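Local coordinates for protein p13 MTCP-1 (PDB 1A1X) that binds the PH domain of the kinases AKT1 and AKT2, enhances their phosphorylation and activation, and is the product of a proto-oncogene involved in T cell malignancies, at residues V33-T38 and R42-Q47; I88-M93 and V97-L102. All coordinates share one frame; numbering follows the deposited sequence.

Contact 1 (V33-T38 and R42-Q47); sequences VVEEET and RARVQQ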
loop_
_atom_site.group_PDB
_atom_site.type_symbol
_atom_site.label_atom_id
_atom_site.label_comp_id
_atom_site.label_asym_id
_atom_site.label_seq_id
_atom_site.Cartn_x
_atom_site.Cartn_y
_atom_site.Cartn_z
ATOM N N VAL A 33 6.070 -12.002 -3.193
ATOM C CA VAL A 33 6.765 -12.182 -1.934
ATOM C C VAL A 33 5.748 -12.201 -0.799
ATOM O O VAL A 33 4.703 -11.556 -0.875
ATOM C CB VAL A 33 7.831 -11.074 -1.658
ATOM C CG1 VAL A 33 8.910 -11.093 -2.722
ATOM C CG2 VAL A 33 7.187 -9.700 -1.558
ATOM N N VAL A 34 6.051 -12.973 0.239
ATOM C CA VAL A 34 5.173 -13.069 1.391
ATOM C C VAL A 34 5.573 -12.055 2.455
ATOM O O VAL A 34 6.751 -11.872 2.733
ATOM C CB VAL A 34 5.203 -14.499 2.023
ATOM C CG1 VAL A 34 4.330 -14.541 3.290
ATOM C CG2 VAL A 34 4.716 -15.542 1.022
ATOM N N GLU A 35 4.581 -11.354 2.989
ATOM C CA GLU A 35 4.788 -10.392 4.071
ATOM C C GLU A 35 3.748 -10.762 5.120
ATOM O O GLU A 35 2.612 -10.296 5.106
ATOM C CB GLU A 35 4.612 -8.976 3.563
ATOM C CG GLU A 35 5.539 -8.707 2.409
ATOM C CD GLU A 35 5.607 -7.255 2.023
ATOM O OE1 GLU A 35 4.549 -6.588 2.064
ATOM O OE2 GLU A 35 6.720 -6.791 1.675
ATOM N N GLU A 36 4.144 -11.670 5.996
ATOM C CA GLU A 36 3.270 -12.190 7.028
ATOM C C GLU A 36 3.126 -11.350 8.293
ATOM O O GLU A 36 4.114 -10.962 8.918
ATOM C CB GLU A 36 3.739 -13.588 7.385
ATOM C CG GLU A 36 2.780 -14.369 8.233
ATOM C CD GLU A 36 3.302 -15.747 8.551
ATOM O OE1 GLU A 36 4.101 -16.291 7.754
ATOM O OE2 GLU A 36 2.917 -16.282 9.609
ATOM N N GLU A 37 1.879 -11.045 8.643
ATOM C CA GLU A 37 1.576 -10.289 9.853
ATOM C C GLU A 37 1.304 -11.319 10.951
ATOM O O GLU A 37 1.425 -12.528 10.715
ATOM C CB GLU A 37 0.341 -9.408 9.635
ATOM C CG GLU A 37 0.467 -8.414 8.480
ATOM C CD GLU A 37 1.596 -7.421 8.668
ATOM O OE1 GLU A 37 1.783 -6.946 9.806
ATOM O OE2 GLU A 37 2.294 -7.112 7.674
ATOM N N THR A 38 0.937 -10.858 12.143
ATOM C CA THR A 38 0.655 -11.779 13.249
ATOM C C THR A 38 -0.646 -12.565 13.035
ATOM O O THR A 38 -0.694 -13.791 13.190
ATOM C CB THR A 38 0.553 -11.027 14.605
ATOM O OG1 THR A 38 1.808 -10.418 14.915
ATOM C CG2 THR A 38 0.187 -11.989 15.724
ATOM N N ARG A 42 -0.118 -11.480 3.820
ATOM C CA ARG A 42 -0.212 -10.603 2.660
ATOM C C ARG A 42 0.826 -11.047 1.634
ATOM O O ARG A 42 1.847 -11.636 1.983
ATOM C CB ARG A 42 0.076 -9.138 3.034
ATOM C CG ARG A 42 -1.043 -8.419 3.793
ATOM C CD ARG A 42 -0.946 -6.895 3.600
ATOM N NE ARG A 42 -1.807 -6.155 4.524
ATOM C CZ ARG A 42 -1.398 -5.596 5.662
ATOM N NH1 ARG A 42 -0.129 -5.677 6.037
ATOM N NH2 ARG A 42 -2.265 -4.967 6.441
ATOM N N ALA A 43 0.533 -10.806 0.365
ATOM C CA ALA A 43 1.460 -11.128 -0.708
ATOM C C ALA A 43 1.624 -9.843 -1.502
ATOM O O ALA A 43 0.646 -9.190 -1.826
ATOM C CB ALA A 43 0.902 -12.227 -1.596
ATOM N N ARG A 44 2.863 -9.433 -1.726
ATOM C CA ARG A 44 3.136 -8.233 -2.500
ATOM C C ARG A 44 3.618 -8.774 -3.839
ATOM O O ARG A 44 4.580 -9.532 -3.900
ATOM C CB ARG A 44 4.205 -7.385 -1.812
ATOM C CG ARG A 44 4.403 -6.015 -2.436
ATOM C CD ARG A 44 4.903 -5.027 -1.396
ATOM N NE ARG A 44 6.136 -5.480 -0.774
ATOM C CZ ARG A 44 7.351 -5.284 -1.275
ATOM N NH1 ARG A 44 7.511 -4.634 -2.420
ATOM N NH2 ARG A 44 8.409 -5.730 -0.617
ATOM N N VAL A 45 2.891 -8.449 -4.898
ATOM C CA VAL A 45 3.210 -8.968 -6.223
ATOM C C VAL A 45 3.539 -7.833 -7.180
ATOM O O VAL A 45 2.736 -6.915 -7.369
ATOM C CB VAL A 45 2.014 -9.804 -6.790
ATOM C CG1 VAL A 45 2.493 -10.736 -7.871
ATOM C CG2 VAL A 45 1.311 -10.592 -5.671
ATOM N N GLN A 46 4.727 -7.907 -7.774
ATOM C CA GLN A 46 5.192 -6.893 -8.707
ATOM C C GLN A 46 5.482 -7.446 -10.098
ATOM O O GLN A 46 6.080 -8.519 -10.248
ATOM C CB GLN A 46 6.448 -6.203 -8.160
ATOM C CG GLN A 46 6.208 -5.390 -6.905
ATOM C CD GLN A 46 7.446 -4.650 -6.462
ATOM O OE1 GLN A 46 8.525 -4.869 -6.995
ATOM N NE2 GLN A 46 7.297 -3.764 -5.478
ATOM N N GLN A 47 5.077 -6.683 -11.110
ATOM C CA GLN A 47 5.280 -7.063 -12.501
ATOM C C GLN A 47 6.699 -6.691 -12.912
ATOM O O GLN A 47 6.986 -5.549 -13.274
ATOM C CB GLN A 47 4.246 -6.372 -13.401
ATOM C CG GLN A 47 3.928 -7.121 -14.692
ATOM C CD GLN A 47 5.009 -6.968 -15.736
ATOM O OE1 GLN A 47 5.026 -5.979 -16.469
ATOM N NE2 GLN A 47 5.922 -7.934 -15.811
#

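Contact 2 (I88-M93 and V97-L102); sequences IQHHLM and VQELLL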
loop_
_atom_site.group_PDB
_atom_site.type_symbol
_atom_site.label_atom_id
_atom_site.label_comp_id
_atom_site.label_asym_id
_atom_site.label_seq_id
_atom_site.Cartn_x
_atom_site.Cartn_y
_atom_site.Cartn_z
ATOM N N ILE A 88 -7.651 -7.244 -2.733
ATOM C CA ILE A 88 -6.648 -6.371 -3.336
ATOM C C ILE A 88 -6.678 -5.118 -2.461
ATOM O O ILE A 88 -7.657 -4.376 -2.477
ATOM C CB ILE A 88 -6.997 -5.981 -4.793
ATOM C CG1 ILE A 88 -6.942 -7.204 -5.714
ATOM C CG2 ILE A 88 -6.020 -4.921 -5.307
ATOM C CD1 ILE A 88 -7.485 -6.933 -7.122
ATOM N N GLN A 89 -5.654 -4.933 -1.631
ATOM C CA GLN A 89 -5.597 -3.764 -0.750
ATOM C C GLN A 89 -5.109 -2.530 -1.489
ATOM O O GLN A 89 -5.483 -1.402 -1.157
ATOM C CB GLN A 89 -4.770 -4.059 0.490
ATOM C CG GLN A 89 -5.329 -5.232 1.258
ATOM C CD GLN A 89 -4.832 -5.261 2.674
ATOM O OE1 GLN A 89 -3.711 -5.672 2.937
ATOM N NE2 GLN A 89 -5.665 -4.811 3.599
ATOM N N HIS A 90 -4.229 -2.746 -2.462
ATOM C CA HIS A 90 -3.780 -1.658 -3.321
ATOM C C HIS A 90 -3.167 -2.161 -4.625
ATOM O O HIS A 90 -2.667 -3.286 -4.706
ATOM C CB HIS A 90 -2.937 -0.592 -2.586
ATOM C CG HIS A 90 -1.488 -0.929 -2.418
ATOM N ND1 HIS A 90 -0.725 -1.493 -3.418
ATOM C CD2 HIS A 90 -0.646 -0.710 -1.384
ATOM C CE1 HIS A 90 0.522 -1.608 -3.006
ATOM N NE2 HIS A 90 0.597 -1.142 -1.774
ATOM N N HIS A 91 -3.332 -1.354 -5.664
ATOM C CA HIS A 91 -2.828 -1.646 -6.997
ATOM C C HIS A 91 -2.282 -0.324 -7.502
ATOM O O HIS A 91 -3.028 0.552 -7.931
ATOM C CB HIS A 91 -3.970 -2.127 -7.895
ATOM C CG HIS A 91 -3.555 -2.435 -9.304
ATOM N ND1 HIS A 91 -4.455 -2.488 -10.345
ATOM C CD2 HIS A 91 -2.347 -2.735 -9.835
ATOM C CE1 HIS A 91 -3.819 -2.811 -11.457
ATOM N NE2 HIS A 91 -2.539 -2.966 -11.175
ATOM N N LEU A 92 -0.966 -0.185 -7.435
ATOM C CA LEU A 92 -0.329 1.044 -7.848
ATOM C C LEU A 92 1.023 0.860 -8.500
ATOM O O LEU A 92 1.533 -0.256 -8.621
ATOM C CB LEU A 92 -0.224 2.013 -6.656
ATOM C CG LEU A 92 -0.156 1.448 -5.233
ATOM C CD1 LEU A 92 1.226 0.978 -4.925
ATOM C CD2 LEU A 92 -0.574 2.494 -4.235
ATOM N N MET A 93 1.543 1.972 -9.002
ATOM C CA MET A 93 2.836 2.033 -9.651
ATOM C C MET A 93 3.797 2.520 -8.575
ATOM O O MET A 93 3.586 3.590 -7.988
ATOM C CB MET A 93 2.775 3.054 -10.784
ATOM C CG MET A 93 3.813 2.854 -11.873
ATOM S SD MET A 93 3.519 1.323 -12.789
ATOM C CE MET A 93 1.767 1.366 -12.985
ATOM N N VAL A 97 7.233 0.359 -11.202
ATOM C CA VAL A 97 6.790 -1.032 -11.293
ATOM C C VAL A 97 5.368 -1.190 -10.776
ATOM O O VAL A 97 5.024 -0.669 -9.711
ATOM C CB VAL A 97 7.721 -1.953 -10.473
ATOM C CG1 VAL A 97 7.232 -3.389 -10.502
ATOM C CG2 VAL A 97 9.126 -1.878 -11.019
ATOM N N GLN A 98 4.547 -1.914 -11.531
ATOM C CA GLN A 98 3.161 -2.168 -11.143
ATOM C C GLN A 98 3.164 -3.126 -9.946
ATOM O O GLN A 98 3.850 -4.160 -9.959
ATOM C CB GLN A 98 2.380 -2.772 -12.309
ATOM C CG GLN A 98 0.884 -2.804 -12.097
ATOM C CD GLN A 98 0.135 -3.302 -13.316
ATOM O OE1 GLN A 98 -1.033 -3.684 -13.229
ATOM N NE2 GLN A 98 0.806 -3.298 -14.466
ATOM N N GLU A 99 2.389 -2.786 -8.921
ATOM C CA GLU A 99 2.350 -3.594 -7.713
ATOM C C GLU A 99 0.958 -3.899 -7.166
ATOM O O GLU A 99 0.106 -3.019 -7.077
ATOM C CB GLU A 99 3.187 -2.916 -6.621
ATOM C CG GLU A 99 3.066 -3.577 -5.263
ATOM C CD GLU A 99 3.845 -2.858 -4.193
ATOM O OE1 GLU A 99 5.087 -2.946 -4.191
ATOM O OE2 GLU A 99 3.220 -2.220 -3.335
ATOM N N LEU A 100 0.743 -5.161 -6.802
ATOM C CA LEU A 100 -0.518 -5.591 -6.205
ATOM C C LEU A 100 -0.201 -5.952 -4.776
ATOM O O LEU A 100 0.853 -6.528 -4.510
ATOM C CB LEU A 100 -1.069 -6.839 -6.893
ATOM C CG LEU A 100 -1.758 -6.735 -8.252
ATOM C CD1 LEU A 100 -1.992 -8.134 -8.799
ATOM C CD2 LEU A 100 -3.068 -5.984 -8.116
ATOM N N LEU A 101 -1.057 -5.524 -3.852
ATOM C CA LEU A 101 -0.896 -5.877 -2.449
ATOM C C LEU A 101 -2.147 -6.676 -2.102
ATOM O O LEU A 101 -3.253 -6.123 -2.023
ATOM C CB LEU A 101 -0.762 -4.649 -1.537
ATOM C CG LEU A 101 -0.497 -5.081 -0.085
ATOM C CD1 LEU A 101 0.851 -5.780 0.005
ATOM C CD2 LEU A 101 -0.567 -3.888 0.866
ATOM N N LEU A 102 -1.958 -7.986 -1.944
ATOM C CA LEU A 102 -3.036 -8.932 -1.649
ATOM C C LEU A 102 -3.073 -9.388 -0.200
ATOM O O LEU A 102 -2.039 -9.655 0.403
ATOM C CB LEU A 102 -2.890 -10.173 -2.536
ATOM C CG LEU A 102 -2.813 -9.952 -4.042
ATOM C CD1 LEU A 102 -2.636 -11.287 -4.770
ATOM C CD2 LEU A 102 -4.073 -9.246 -4.500
#

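Contact 1 (V33-T38 and R42-Q47)
V33 pairs with R44 and E35 with R42 where strands 29-36 and 41-46 form an antiparallel beta hairpin; the axes of these short segments come within 4.7 Å. Four backbone hydrogen bonds tie the ladder. Around V33 and R44 they run both ways, V33 N to R44 O at 3.0 Å and R44 N to V33 O at 2.9 Å; E35 N reaches R42 O in an almost straight bond (176°), whereas the return bond, R42 N to E35 O, is longer, at 3.2 Å, and more bent. Between them V34 and A43 form a non-hydrogen-bonded pair on the other face, where the branched V34 and the small A43 both touch L66.

Two salt bridges form on the face of E35, R42 and R44, E37 reaching in from just beyond the strand. R44 runs out with CG anti to the backbone N (chi1 -171°) and bends at chi3 (57°), turning NE (2.8 Å) and NH2 (3.0 Å) to E35 OE2, which lies in the guanidinium plane. CG2 of V33 lies over a guanidinium face. A leucine in place of R44 takes away both donors, and the acid would probably be left without its main counter-charge and free to turn. R42 NH1 meets E37 OE2 obliquely at 3.3 Å; E37 OE1 accepts from R95 N of the second subunit, while R42 gives NE to Q89 and NH2 to E5 and M93 O of the second subunit. Acids on 33-38 face bases on 42-47, so their charges probably offset one another across the strands, on a side that also meets the second subunit.

Contact 2 (I88-M93 and V97-L102)
This is an antiparallel beta hairpin, made by the last two strands of the closed barrel, with I88-M93 against V97-L102. H90 pairs with L101 and L92 with E99, both hydrogen-bonded pairs, E99 N to L92 O being short at 2.7 Å. A classic beta bulge breaks the register: Q89 and H90 both face L101, whose O accepts from Q89 N while its N donates to H90 O.

On one face, with CG anti to the backbone N (chi1 179°), H91 turns NE2 to Q98 and donates a hydrogen bond to its OE1 (2.6 Å, 163°), the oxygen lying in the ring plane; ring and amide are nearly coplanar, 28° apart. CD2 of L100 lies over a face of this ring, a CH-pi contact 4.0 Å from its centroid, and CD2 of L102 packs on CG1 of I88 at 3.7 Å, the branched and long aliphatic chains packing beside L100 and Y78. On the other face, CB of L101 sits squarely over the H90 ring, 3.6 Å from the centroid, with CG of L92 against the opposite face.

Strand 41-46 borders V97-L102, where V45 touches L102; strand 77-80 flanks I88, and Y78 touches I88, L100 and L102. The H90 ring also meets H90 of the second subunit, their planes about parallel.

In the fold
From the N terminus the chain first reaches contact 1, where strand 29-36 turns through a short connection into strand 41-46 and closes the first of these two hairpins. It then passes through helix 58-61 and strands 69-73 and 77-80 before contact 2 closes the second hairpin, strands 85-94 and 97-104. The contacts are in series, neither nested nor crossed, with centres about 10 Å apart. They meet because strands 41-46 and 97-104 are neighbours in the sheet, joining the early and late strands of the barrel. Q46 NE2 to E99 OE1 (2.7 Å) is a probable hydrogen bond across this seam. Both contacts also touch the second subunit.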